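Local coordinates for cupin type-2 domain-containing protein (Burkholderia xenovorans, PDB 2O8Q) that is of unknown function but binds a nickel ion inside a cupin-like beta barrel, at residues 39-44 against 115-120; 59-64 against 93-98; 68-73 against 108-113; 76-81 against 100-105; 6-11 against 83-88. All coordinates share one frame; numbering follows the deposited sequence. Where two conformers were deposited one is given.

The five contacts trace a cupin barrel. Contact 1 joins strands 42-48 and 111-116, and contact 3 joins that same strand 111-116 to 66-72, their centres about 18 Å apart within one antiparallel sheet. Contact 4 pairs strands 74-79 and 101-106 of a second sheet, and contact 5 packs strand 7-9 of the first sheet against 83-88 of the second, its centre about 10 Å from that of contact 4. The centres of contacts 2 and 4 are about 11 Å apart, and together they supply the three nickel-binding histidines. Along the chain contacts 2, 3 and 4 are nested within the loop closed by contact 1, and contact 2 also alternates with 3, 4 and 5, so distant residues converge on the metal.

Contact 1 (39-44 against 115-120). With EDO (1,2-ethanediol), chain F.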
# COMPACT_ATOMS: atom_id res chain seq x y z
N GLY A 39 -3.66 10.90 3.60
CA GLY A 39 -4.37 9.83 4.31
C GLY A 39 -4.10 8.40 3.87
O GLY A 39 -4.67 7.45 4.45
N MSE A 40 -3.23 8.24 2.87
CA MSE A 40 -2.94 6.87 2.38
C MSE A 40 -2.20 6.06 3.44
O MSE A 40 -2.31 4.83 3.46
CB MSE A 40 -2.12 6.91 1.09
CG MSE A 40 -2.68 7.66 -0.07
SE MSE A 40 -1.67 7.20 -1.73
CE MSE A 40 -2.24 5.33 -1.60
N PHE A 41 -1.40 6.76 4.27
CA PHE A 41 -0.68 6.18 5.41
C PHE A 41 -0.73 7.17 6.56
O PHE A 41 -0.96 8.36 6.39
CB PHE A 41 0.78 5.94 5.08
CG PHE A 41 1.01 4.84 4.10
CD1 PHE A 41 0.97 5.03 2.79
CD2 PHE A 41 1.28 3.60 4.63
CE1 PHE A 41 1.17 3.89 1.90
CE2 PHE A 41 1.50 2.52 3.80
CZ PHE A 41 1.39 2.67 2.48
N GLY A 42 -0.51 6.67 7.76
CA GLY A 42 -0.29 7.49 8.94
C GLY A 42 0.85 6.91 9.76
O GLY A 42 1.10 5.72 9.68
N ALA A 43 1.51 7.74 10.55
CA ALA A 43 2.47 7.23 11.50
C ALA A 43 2.55 8.21 12.63
O ALA A 43 2.60 9.44 12.43
CB ALA A 43 3.84 7.02 10.87
N HIS A 44 2.55 7.68 13.82
CA HIS A 44 2.53 8.52 15.03
C HIS A 44 3.11 7.78 16.19
O HIS A 44 3.11 6.56 16.24
CB HIS A 44 1.12 9.02 15.30
CG HIS A 44 0.11 7.92 15.16
ND1 HIS A 44 -0.64 7.76 14.00
CD2 HIS A 44 -0.10 6.82 15.91
CE1 HIS A 44 -1.36 6.65 14.12
NE2 HIS A 44 -1.10 6.10 15.31
N ILE A 115 2.68 2.60 12.58
CA ILE A 115 2.64 2.90 11.15
C ILE A 115 1.45 2.13 10.59
O ILE A 115 1.35 0.94 10.79
CB ILE A 115 3.93 2.50 10.42
CG1 ILE A 115 5.17 2.98 11.19
CG2 ILE A 115 3.85 2.98 8.95
CD1 ILE A 115 5.81 1.94 12.14
N VAL A 116 0.56 2.80 9.86
CA VAL A 116 -0.71 2.19 9.48
C VAL A 116 -1.19 2.75 8.16
O VAL A 116 -0.96 3.94 7.88
CB VAL A 116 -1.77 2.53 10.57
CG1 VAL A 116 -2.24 4.05 10.45
CG2 VAL A 116 -3.02 1.62 10.53
N SER A 117 -1.85 1.93 7.37
CA SER A 117 -2.54 2.37 6.15
C SER A 117 -3.96 1.81 6.23
O SER A 117 -4.13 0.63 6.55
CB SER A 117 -1.87 1.82 4.91
OG SER A 117 -2.65 2.19 3.77
N PRO A 118 -5.01 2.63 6.01
CA PRO A 118 -4.94 4.06 5.80
C PRO A 118 -4.77 4.78 7.16
O PRO A 118 -4.99 4.16 8.22
CB PRO A 118 -6.32 4.42 5.23
CG PRO A 118 -7.24 3.39 5.90
CD PRO A 118 -6.40 2.12 6.03
N ALA A 119 -4.56 6.10 7.13
CA ALA A 119 -4.51 6.88 8.37
C ALA A 119 -5.84 6.83 9.10
O ALA A 119 -5.85 6.71 10.35
CB ALA A 119 -4.12 8.33 8.10
N GLY A 120 -6.94 6.93 8.34
CA GLY A 120 -8.30 7.04 8.92
C GLY A 120 -9.02 5.71 8.97
O GLY A 120 -10.12 5.57 8.46
C1 EDO F . -2.04 1.35 0.61
O1 EDO F . -3.49 1.42 0.60
C2 EDO F . -1.37 -0.01 0.96
O2 EDO F . -1.72 -0.67 2.20
O HOH W 1 -7.11 7.93 5.65
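The ring of Phe41 carries the hydroxyl of Ser117 on one face, with OG 4.1 Å above the ring plane and over its centre, while Val116 O and an ethanediol carbon approach obliquely. A ring stack with Phe65 of the third subunit extends this aromatic packing across the tetramer. The setting is the antiparallel pairing of strands 42-48 and 111-116 in the larger sheet of the cupin barrel, where strand 111-116 ends and 42-48 begins, each flanked by a loop. Gly42 and Val116 form a hydrogen-bonded pair: Gly42 N reaches Val116 O at 2.8 Å, nearly along the C=O axis, and Val116 N returns to Gly42 O at 3.0 Å in the carbonyl plane. Glycine suits position 42 because the Ala119 methyl comes close over its backbone, where a side chain would be crowded. Beyond the strands, a cis peptide before Pro118 turns the chain so that Ala119 N donates to Gly39 O at 3.0 Å. Gly39, with phi 87°, can adopt this shape since it has no CB to press on the preceding carbonyl. A water joins Gly39 O to Gly120 N as well. Small and polar, Ser117 reaches back to the other loop: with OG anti to the backbone N (chi1 175°), it donates to Met40 O at 2.7 Å, almost straight along that carbonyl's axis.

Contact 2 (59-64 against 93-98). With NI (nickel (II) ion), chain C.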
# COMPACT_ATOMS: atom_id res chain seq x y z
N HIS A 59 -10.98 -6.34 19.59
CA HIS A 59 -11.40 -5.44 18.54
C HIS A 59 -10.57 -5.71 17.29
O HIS A 59 -9.62 -6.48 17.30
CB HIS A 59 -11.25 -3.96 18.98
CG HIS A 59 -9.84 -3.55 19.23
ND1 HIS A 59 -9.22 -3.74 20.45
CD2 HIS A 59 -8.92 -2.96 18.43
CE1 HIS A 59 -7.99 -3.27 20.39
NE2 HIS A 59 -7.77 -2.79 19.18
N THR A 60 -10.97 -5.04 16.21
CA THR A 60 -10.28 -5.06 14.94
C THR A 60 -10.20 -3.63 14.38
O THR A 60 -10.99 -2.76 14.73
CB THR A 60 -11.02 -5.93 13.89
OG1 THR A 60 -12.30 -5.32 13.59
CG2 THR A 60 -11.26 -7.33 14.42
N HIS A 61 -9.26 -3.44 13.49
CA HIS A 61 -9.12 -2.19 12.75
C HIS A 61 -9.23 -2.43 11.26
O HIS A 61 -8.71 -3.43 10.77
CB HIS A 61 -7.79 -1.51 13.05
CG HIS A 61 -7.50 -1.37 14.51
ND1 HIS A 61 -8.21 -0.54 15.34
CD2 HIS A 61 -6.57 -1.98 15.27
CE1 HIS A 61 -7.75 -0.66 16.58
NE2 HIS A 61 -6.75 -1.54 16.57
N THR A 62 -9.83 -1.48 10.55
CA THR A 62 -9.97 -1.61 9.08
C THR A 62 -8.71 -1.10 8.37
O THR A 62 -8.71 -0.06 7.71
CB THR A 62 -11.28 -0.92 8.53
OG1 THR A 62 -11.19 0.52 8.67
CG2 THR A 62 -12.45 -1.42 9.20
N VAL A 63 -7.62 -1.79 8.56
CA VAL A 63 -6.34 -1.38 8.06
C VAL A 63 -5.84 -2.38 7.06
O VAL A 63 -6.21 -3.60 7.13
CB VAL A 63 -5.28 -1.28 9.22
CG1 VAL A 63 -5.64 -0.17 10.10
CG2 VAL A 63 -5.07 -2.61 9.96
N GLY A 64 -5.02 -1.89 6.11
CA GLY A 64 -4.23 -2.77 5.32
C GLY A 64 -3.09 -2.94 6.35
O GLY A 64 -3.22 -3.66 7.37
N ALA A 93 5.46 -5.52 16.51
CA ALA A 93 4.33 -6.37 16.24
C ALA A 93 3.69 -5.93 14.94
O ALA A 93 3.18 -4.81 14.83
CB ALA A 93 3.28 -6.32 17.36
N PHE A 94 3.71 -6.83 13.96
CA PHE A 94 2.99 -6.64 12.70
C PHE A 94 1.60 -7.28 12.89
O PHE A 94 1.50 -8.47 13.23
CB PHE A 94 3.73 -7.30 11.54
CG PHE A 94 2.88 -7.44 10.30
CD1 PHE A 94 2.57 -6.35 9.50
CD2 PHE A 94 2.28 -8.64 10.01
CE1 PHE A 94 1.74 -6.50 8.40
CE2 PHE A 94 1.45 -8.74 8.92
CZ PHE A 94 1.20 -7.68 8.15
N GLN A 95 0.55 -6.45 12.68
CA GLN A 95 -0.82 -6.87 12.89
C GLN A 95 -1.48 -7.00 11.52
O GLN A 95 -1.74 -6.01 10.86
CB GLN A 95 -1.59 -5.90 13.72
CG GLN A 95 -1.00 -5.77 15.10
CD GLN A 95 -1.90 -5.01 16.10
OE1 GLN A 95 -2.92 -4.33 15.72
NE2 GLN A 95 -1.55 -5.12 17.38
N PRO A 96 -1.81 -8.22 11.13
CA PRO A 96 -2.47 -8.41 9.85
C PRO A 96 -3.76 -7.64 9.72
O PRO A 96 -4.44 -7.34 10.72
CB PRO A 96 -2.79 -9.96 9.83
CG PRO A 96 -1.78 -10.55 10.74
CD PRO A 96 -1.50 -9.53 11.80
N PRO A 97 -4.16 -7.36 8.49
CA PRO A 97 -5.41 -6.64 8.27
C PRO A 97 -6.60 -7.22 9.04
O PRO A 97 -6.95 -8.38 8.88
CB PRO A 97 -5.61 -6.79 6.73
CG PRO A 97 -4.22 -6.81 6.21
CD PRO A 97 -3.47 -7.68 7.21
N GLY A 98 -7.17 -6.41 9.91
CA GLY A 98 -8.35 -6.80 10.64
C GLY A 98 -8.20 -7.88 11.71
O GLY A 98 -9.19 -8.45 12.17
NI NI C . -5.93 -2.24 18.35
O HOH W 2 -1.23 -5.24 8.25
O HOH W 3 -4.04 -1.73 17.52
O HOH W 4 -6.12 -0.29 19.23
O HOH W 5 -4.90 -2.71 20.17
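Nickel is held by NE2 of His59 and of His61, each 2.1 Å from the metal, with His101 and three waters completing an octahedron in which every histidine nitrogen faces a water. In this metal site of the cupin fold NE2 of His59 and NE2 of His61, both on strand 59-61, lie 3.1 Å apart. In the next shell, His59 ND1 bonds to Thr57 O and His61 ND1 to the hydroxyl of Thr123, which fixes the rotation of both rings. Farther out, the loop 95-98 lies against the ligand-bearing segment. Pro97 CB meets Val63 O at 3.3 Å, and Gly98 CA makes a C-H...O contact of 3.4 Å with His61 O; with phi at 69°, glycine fits that bend. The Thr60 methyl CG2 touches Gly98 O at 3.3 Å, and a water donates to both Gly64 O and Gln95 O. Since a carbonyl can only accept, His59 ND1 must carry the proton, leaving NE2 unprotonated to bind nickel; the three waters are probably exchangeable positions.

Contact 3 (68-73 against 108-113); sequences FYVLRG and DDLEVL
Arg72 lays one face of its guanidinium over Asp109, whose CB sits 3.6 Å above the plane and over its centre. A bend at chi3 (58°) folds the arginine back over the loop. Below it the antiparallel strands 66-72 and 111-116 of the barrel are joined through a classic beta bulge: Glu111 O accepts from both Leu71 N (2.7 Å) and Arg72 N (3.1 Å), the latter on a lone pair. Gly73, with phi 80°, passes close to Asp109 OD1, where a CB would clash; that oxygen is hydrogen-bonded to the Ser107 hydroxyl. The beta-branched Val112 packs on the opposite face, which it shares with Val70. Its CG2, anti to the backbone N, touches Tyr69 O at 3.4 Å and the edge of the Phe68 ring, and meets Val70 CG2 at 4.1 Å. Neither acid makes a salt bridge with Arg72: Glu111 OE1 is 4.2 Å from Arg72 NE and well out of the guanidinium plane, so the attraction is probably diffuse, of charge rather than directed bonds.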
# COMPACT_ATOMS: atom_id res chain seq x y z
N PHE A 68 3.62 -1.92 14.87
CA PHE A 68 4.03 -1.21 16.08
C PHE A 68 5.49 -1.52 16.36
O PHE A 68 5.94 -2.69 16.21
CB PHE A 68 3.22 -1.70 17.28
CG PHE A 68 1.78 -1.32 17.18
CD1 PHE A 68 1.34 -0.05 17.55
CD2 PHE A 68 0.89 -2.15 16.56
CE1 PHE A 68 0.03 0.32 17.38
CE2 PHE A 68 -0.42 -1.76 16.39
CZ PHE A 68 -0.84 -0.54 16.78
N TYR A 69 6.21 -0.48 16.77
CA TYR A 69 7.62 -0.61 17.22
C TYR A 69 7.74 0.09 18.56
O TYR A 69 7.54 1.25 18.67
CB TYR A 69 8.60 -0.03 16.20
CG TYR A 69 10.05 -0.34 16.50
CD1 TYR A 69 10.74 0.45 17.41
CD2 TYR A 69 10.69 -1.44 15.96
CE1 TYR A 69 12.06 0.15 17.72
CE2 TYR A 69 11.99 -1.73 16.25
CZ TYR A 69 12.68 -0.94 17.14
OH TYR A 69 14.00 -1.24 17.45
N VAL A 70 8.06 -0.67 19.60
CA VAL A 70 8.14 -0.12 20.95
C VAL A 70 9.43 0.65 21.17
O VAL A 70 10.53 0.14 20.98
CB VAL A 70 7.96 -1.20 22.03
CG1 VAL A 70 8.03 -0.54 23.42
CG2 VAL A 70 6.63 -1.92 21.82
N LEU A 71 9.28 1.92 21.58
CA LEU A 71 10.42 2.83 21.77
C LEU A 71 10.89 2.88 23.23
O LEU A 71 12.05 3.16 23.52
CB LEU A 71 10.02 4.24 21.29
CG LEU A 71 9.62 4.33 19.81
CD1 LEU A 71 8.98 5.70 19.52
CD2 LEU A 71 10.82 4.04 18.90
N ARG A 72 9.95 2.68 24.17
CA ARG A 72 10.21 2.80 25.62
C ARG A 72 9.11 2.05 26.34
O ARG A 72 7.99 1.98 25.89
CB ARG A 72 10.17 4.27 26.03
CG ARG A 72 10.63 4.54 27.47
CD ARG A 72 10.53 6.05 27.85
NE ARG A 72 9.15 6.55 27.69
CZ ARG A 72 8.56 7.46 28.47
NH1 ARG A 72 9.22 8.00 29.50
NH2 ARG A 72 7.29 7.83 28.23
N GLY A 73 9.48 1.44 27.46
CA GLY A 73 8.51 0.78 28.30
C GLY A 73 8.16 -0.57 27.76
O GLY A 73 8.96 -1.22 27.06
N ASP A 108 3.76 2.59 32.56
CA ASP A 108 3.46 4.00 32.65
C ASP A 108 4.27 4.82 31.69
O ASP A 108 3.86 5.93 31.35
CB ASP A 108 3.76 4.55 34.04
CG ASP A 108 2.75 4.15 35.05
OD1 ASP A 108 1.62 3.76 34.65
OD2 ASP A 108 3.11 4.27 36.25
N ASP A 109 5.45 4.31 31.32
CA ASP A 109 6.35 5.00 30.41
C ASP A 109 6.28 4.47 28.97
O ASP A 109 7.15 4.77 28.15
CB ASP A 109 7.78 4.95 30.92
CG ASP A 109 8.35 3.57 30.97
OD1 ASP A 109 7.59 2.57 30.99
OD2 ASP A 109 9.58 3.46 30.97
N LEU A 110 5.27 3.68 28.63
CA LEU A 110 5.19 3.18 27.27
C LEU A 110 5.24 4.31 26.21
O LEU A 110 4.50 5.29 26.30
CB LEU A 110 3.90 2.39 27.02
CG LEU A 110 3.63 1.90 25.59
CD1 LEU A 110 4.63 0.80 25.27
CD2 LEU A 110 2.16 1.46 25.44
N GLU A 111 6.09 4.10 25.21
CA GLU A 111 6.09 4.92 23.98
C GLU A 111 6.24 3.97 22.80
O GLU A 111 7.18 3.18 22.79
CB GLU A 111 7.27 5.90 24.02
CG GLU A 111 7.21 6.99 22.96
CD GLU A 111 8.34 8.00 23.09
OE1 GLU A 111 9.39 7.64 23.67
OE2 GLU A 111 8.18 9.13 22.61
N VAL A 112 5.34 4.05 21.82
CA VAL A 112 5.31 3.10 20.73
C VAL A 112 5.02 3.85 19.45
O VAL A 112 4.10 4.68 19.40
CB VAL A 112 4.30 1.94 21.03
CG1 VAL A 112 2.91 2.45 21.25
CG2 VAL A 112 4.36 0.86 19.92
N LEU A 113 5.74 3.53 18.39
CA LEU A 113 5.47 4.07 17.07
C LEU A 113 4.52 3.11 16.35
O LEU A 113 4.71 1.91 16.32
CB LEU A 113 6.78 4.15 16.29
CG LEU A 113 6.73 4.64 14.84
CD1 LEU A 113 6.31 6.13 14.73
CD2 LEU A 113 8.12 4.38 14.12

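Contact 4 (76-81 against 100-105); sequences EFEYED and RHRELR. With NI (nickel (II) ion), chain C.
Residues 76-79 and 101-105 run antiparallel at 149°, with a classic beta bulge where Leu104 and Arg105 both face Glu76. Two salt bridges line one face and a third, Glu80-Arg100, lies just beyond the end of strand 74-79. Arg102 approaches side-on, NE and NH2 both reaching the single oxygen Glu78 OE1 at 2.9 Å; NH2 meets the syn lone pair of OE1, whereas NE comes from above the carboxylate plane. Arg105 NH1 meets Glu76 OE1 almost along the C-O axis, and Arg100 NH1 takes the syn lone pair of Glu80 OE1, with carboxylate and guanidinium perpendicular (90°). Long charged chains suit this partly exposed face, where partners lie side by side and meet at their ends. The other face carries Phe77, Tyr79, His101 and Glu103 and looks toward the metal. His101 CB packs at 3.5 Å against Tyr79 CD1, and the His101 ring, turned by chi1 67° and held by ND1 to Val99 O, presents NE2 to nickel at 2.1 Å. Strand 74-79 is the middle of this three-stranded sheet of the cupin barrel: beyond it runs 83-88, where Leu87 and Val85 cover Phe77 and Tyr79, while Trp58 packs against Glu78 and Arg102 on the charged face.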
# COMPACT_ATOMS: atom_id res chain seq x y z
N GLU A 76 1.68 -5.36 26.61
CA GLU A 76 1.26 -6.74 26.35
C GLU A 76 -0.03 -6.69 25.54
O GLU A 76 -1.04 -6.08 25.94
CB GLU A 76 1.05 -7.49 27.67
CG GLU A 76 0.81 -8.97 27.50
CD GLU A 76 0.69 -9.72 28.79
OE1 GLU A 76 -0.02 -9.22 29.68
OE2 GLU A 76 1.32 -10.80 28.92
N PHE A 77 0.03 -7.36 24.38
CA PHE A 77 -1.09 -7.52 23.48
C PHE A 77 -1.54 -8.97 23.52
O PHE A 77 -0.85 -9.87 24.05
CB PHE A 77 -0.62 -7.23 22.05
CG PHE A 77 -0.21 -5.79 21.81
CD1 PHE A 77 -1.07 -4.77 22.13
CD2 PHE A 77 1.00 -5.49 21.19
CE1 PHE A 77 -0.71 -3.43 21.88
CE2 PHE A 77 1.34 -4.16 20.90
CZ PHE A 77 0.50 -3.15 21.24
N GLU A 78 -2.74 -9.23 23.03
CA GLU A 78 -3.22 -10.59 22.86
C GLU A 78 -3.86 -10.67 21.48
O GLU A 78 -4.61 -9.78 21.09
CB GLU A 78 -4.22 -11.02 23.94
CG GLU A 78 -4.51 -12.49 23.89
CD GLU A 78 -5.57 -12.95 24.89
OE1 GLU A 78 -6.01 -12.12 25.72
OE2 GLU A 78 -5.94 -14.15 24.84
N TYR A 79 -3.54 -11.76 20.78
CA TYR A 79 -3.98 -11.96 19.43
C TYR A 79 -4.77 -13.21 19.29
O TYR A 79 -4.50 -14.20 19.96
CB TYR A 79 -2.80 -12.04 18.46
CG TYR A 79 -2.07 -10.74 18.43
CD1 TYR A 79 -2.52 -9.63 17.65
CD2 TYR A 79 -0.89 -10.55 19.19
CE1 TYR A 79 -1.88 -8.44 17.69
CE2 TYR A 79 -0.27 -9.35 19.22
CZ TYR A 79 -0.72 -8.29 18.42
OH TYR A 79 -0.10 -7.09 18.46
N GLU A 80 -5.74 -13.20 18.38
CA GLU A 80 -6.51 -14.40 18.16
C GLU A 80 -5.55 -15.53 17.74
O GLU A 80 -5.56 -16.62 18.34
CB GLU A 80 -7.63 -14.17 17.14
CG GLU A 80 -8.70 -15.25 17.21
CD GLU A 80 -9.74 -15.16 16.14
OE1 GLU A 80 -9.67 -14.23 15.32
OE2 GLU A 80 -10.63 -16.03 16.13
N ASP A 81 -4.65 -15.24 16.79
CA ASP A 81 -3.79 -16.29 16.20
C ASP A 81 -2.64 -16.78 17.06
O ASP A 81 -2.45 -18.00 17.17
CB ASP A 81 -3.30 -16.00 14.75
CG ASP A 81 -2.62 -14.65 14.57
OD1 ASP A 81 -2.60 -13.80 15.52
OD2 ASP A 81 -2.13 -14.43 13.42
N ARG A 100 -8.12 -9.91 14.99
CA ARG A 100 -8.78 -9.71 16.28
C ARG A 100 -7.72 -9.67 17.35
O ARG A 100 -6.88 -10.56 17.43
CB ARG A 100 -9.82 -10.78 16.55
CG ARG A 100 -10.99 -10.76 15.62
CD ARG A 100 -11.98 -11.86 16.03
NE ARG A 100 -13.06 -12.01 15.09
CZ ARG A 100 -12.99 -12.71 13.96
NH1 ARG A 100 -11.87 -13.34 13.59
NH2 ARG A 100 -14.06 -12.78 13.16
N HIS A 101 -7.73 -8.61 18.14
CA HIS A 101 -6.69 -8.42 19.15
C HIS A 101 -7.16 -7.52 20.27
O HIS A 101 -8.22 -6.90 20.22
CB HIS A 101 -5.42 -7.85 18.53
CG HIS A 101 -5.61 -6.46 18.02
ND1 HIS A 101 -6.37 -6.17 16.91
CD2 HIS A 101 -5.21 -5.26 18.53
CE1 HIS A 101 -6.43 -4.85 16.76
NE2 HIS A 101 -5.72 -4.28 17.72
N ARG A 102 -6.36 -7.43 21.32
CA ARG A 102 -6.66 -6.51 22.40
C ARG A 102 -5.34 -6.18 23.10
O ARG A 102 -4.35 -6.89 22.91
CB ARG A 102 -7.72 -7.09 23.35
CG ARG A 102 -7.32 -8.37 24.06
CD ARG A 102 -8.38 -8.84 25.04
NE ARG A 102 -8.06 -10.11 25.66
CZ ARG A 102 -8.77 -10.63 26.67
NH1 ARG A 102 -9.81 -9.94 27.15
NH2 ARG A 102 -8.44 -11.81 27.20
N GLU A 103 -5.36 -5.09 23.86
CA GLU A 103 -4.21 -4.69 24.68
C GLU A 103 -4.52 -5.03 26.12
O GLU A 103 -5.54 -4.61 26.63
CB GLU A 103 -3.92 -3.20 24.60
CG GLU A 103 -2.61 -2.83 25.29
CD GLU A 103 -2.80 -1.78 26.37
OE1 GLU A 103 -3.67 -0.87 26.22
OE2 GLU A 103 -2.07 -1.87 27.39
N LEU A 104 -3.64 -5.84 26.73
CA LEU A 104 -3.89 -6.31 28.09
C LEU A 104 -3.43 -5.37 29.18
O LEU A 104 -4.10 -5.22 30.20
CB LEU A 104 -3.24 -7.66 28.28
CG LEU A 104 -3.74 -8.80 27.39
CD1 LEU A 104 -3.06 -10.15 27.76
CD2 LEU A 104 -5.26 -8.97 27.54
N ARG A 105 -2.28 -4.74 28.97
CA ARG A 105 -1.69 -3.87 29.99
C ARG A 105 -0.47 -3.23 29.40
O ARG A 105 0.09 -3.75 28.43
CB ARG A 105 -1.32 -4.67 31.25
CG ARG A 105 -0.59 -6.01 31.02
CD ARG A 105 -0.33 -6.81 32.28
NE ARG A 105 -1.52 -7.15 33.04
CZ ARG A 105 -2.33 -8.17 32.76
NH1 ARG A 105 -2.08 -8.94 31.72
NH2 ARG A 105 -3.37 -8.43 33.53
NI NI C . -5.93 -2.24 18.35
O HOH W 3 -4.04 -1.73 17.52
O HOH W 4 -6.12 -0.29 19.23
O HOH W 5 -4.90 -2.71 20.17

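Contact 5 (6-11 against 83-88); sequences TTIQHE and GAVMLE. With EDO (1,2-ethanediol), chain G.
A bridging water is the best-held polar atom, gripped by two bonds: one with His10 ND1 at 2.7 Å, in the imidazole plane, and one from Glu88 N at 2.9 Å, whose N-H it accepts. Histidine suits this exposed position, offering a nitrogen to the water and a carbon edge to the strand. That edge carries CE1, which comes 3.3 Å from Met86 O near the ring plane, while Leu87 CD2 meets the same carbon at 3.8 Å, crossing at about a right angle. The rest of the contact between the two segments is apolar. Ile8 and Val85 reach tip to tip, Ile8 CG2 touching Val85 CG1 at 3.8 Å, and Ile8 CG2 also lies 3.7 Å from Leu87 CD2. Branched aliphatic residues fill the gap between strands whose axes come no closer than 8.9 Å, too far for backbone pairing. On the flank, Ile8 N donates almost straight (175°) to O1 of an ethanediol at 3.0 Å. Strand 7-9 pairs with 92-94 at the border of the large sheet, strand 83-88 pairs with 74-79 in the smaller one, and Ile82 and Ala93 pack around Ile8 where the two sheets of the cupin barrel meet.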
# COMPACT_ATOMS: atom_id res chain seq x y z
N THR A 6 0.18 -12.74 12.60
CA THR A 6 0.74 -11.77 13.51
C THR A 6 2.20 -12.12 13.73
O THR A 6 2.52 -13.27 14.03
CB THR A 6 -0.03 -11.69 14.85
OG1 THR A 6 -1.41 -11.44 14.57
CG2 THR A 6 0.52 -10.61 15.76
N THR A 7 3.08 -11.13 13.58
CA THR A 7 4.51 -11.37 13.49
C THR A 7 5.23 -10.47 14.45
O THR A 7 5.21 -9.25 14.34
CB THR A 7 5.03 -11.23 12.03
OG1 THR A 7 4.34 -12.20 11.22
CG2 THR A 7 6.56 -11.47 11.96
N ILE A 8 5.88 -11.13 15.41
CA ILE A 8 6.53 -10.46 16.54
C ILE A 8 8.02 -10.64 16.42
O ILE A 8 8.51 -11.73 16.08
CB ILE A 8 6.07 -11.10 17.88
CG1 ILE A 8 4.53 -11.11 17.97
CG2 ILE A 8 6.76 -10.43 19.07
CD1 ILE A 8 3.86 -9.70 17.85
N GLN A 9 8.74 -9.57 16.73
CA GLN A 9 10.19 -9.65 16.91
C GLN A 9 10.60 -8.92 18.15
O GLN A 9 9.99 -7.99 18.59
CB GLN A 9 10.96 -9.10 15.71
CG GLN A 9 11.23 -10.16 14.64
CD GLN A 9 12.16 -11.34 15.10
OE1 GLN A 9 12.03 -12.45 14.59
NE2 GLN A 9 13.04 -11.08 16.07
N HIS A 10 11.68 -9.41 18.74
CA HIS A 10 12.24 -8.82 19.96
C HIS A 10 13.70 -8.46 19.68
O HIS A 10 14.35 -9.14 18.88
CB HIS A 10 12.15 -9.82 21.12
CG HIS A 10 10.75 -10.32 21.44
ND1 HIS A 10 9.81 -9.55 22.12
CD2 HIS A 10 10.14 -11.49 21.16
CE1 HIS A 10 8.69 -10.24 22.23
NE2 HIS A 10 8.87 -11.43 21.68
N GLU A 11 14.20 -7.42 20.32
CA GLU A 11 15.60 -7.04 20.20
C GLU A 11 16.47 -7.90 21.14
O GLU A 11 16.25 -7.85 22.34
CB GLU A 11 15.75 -5.58 20.58
CG GLU A 11 17.15 -5.07 20.38
CD GLU A 11 17.24 -3.60 20.53
OE1 GLU A 11 16.29 -2.95 21.02
OE2 GLU A 11 18.29 -3.08 20.14
N GLY A 83 -1.85 -15.55 20.56
CA GLY A 83 -2.00 -15.46 22.03
C GLY A 83 -1.40 -14.17 22.58
O GLY A 83 -1.26 -13.21 21.85
N ALA A 84 -1.06 -14.18 23.86
CA ALA A 84 -0.48 -13.02 24.53
C ALA A 84 0.98 -12.86 24.16
O ALA A 84 1.73 -13.85 24.03
CB ALA A 84 -0.67 -13.12 26.06
N VAL A 85 1.36 -11.60 24.01
CA VAL A 85 2.69 -11.19 23.58
C VAL A 85 3.11 -10.01 24.43
O VAL A 85 2.44 -8.98 24.42
CB VAL A 85 2.69 -10.64 22.10
CG1 VAL A 85 4.09 -10.14 21.77
CG2 VAL A 85 2.18 -11.67 21.12
N MSE A 86 4.25 -10.11 25.09
CA MSE A 86 4.82 -9.01 25.84
C MSE A 86 5.97 -8.34 25.05
O MSE A 86 6.94 -9.00 24.69
CB MSE A 86 5.33 -9.52 27.17
CG MSE A 86 6.21 -8.55 27.90
SE MSE A 86 5.12 -7.18 28.72
CE MSE A 86 4.15 -8.18 30.09
N LEU A 87 5.87 -7.05 24.77
CA LEU A 87 6.88 -6.35 24.02
C LEU A 87 7.58 -5.31 24.89
O LEU A 87 6.91 -4.54 25.57
CB LEU A 87 6.25 -5.59 22.83
CG LEU A 87 5.59 -6.34 21.72
CD1 LEU A 87 5.05 -5.30 20.63
CD2 LEU A 87 6.58 -7.32 21.12
N GLU A 88 8.90 -5.25 24.79
CA GLU A 88 9.68 -4.22 25.47
C GLU A 88 10.31 -3.34 24.40
O GLU A 88 10.10 -3.60 23.20
CB GLU A 88 10.81 -4.85 26.30
CG GLU A 88 10.38 -5.83 27.35
CD GLU A 88 11.60 -6.39 28.07
OE1 GLU A 88 12.04 -5.73 29.02
OE2 GLU A 88 12.11 -7.45 27.67
C1 EDO G . 4.71 -14.34 15.83
O1 EDO G . 6.06 -14.12 15.43
C2 EDO G . 4.57 -15.26 17.06
O2 EDO G . 5.71 -15.23 17.94
O HOH W 6 10.42 -7.21 23.36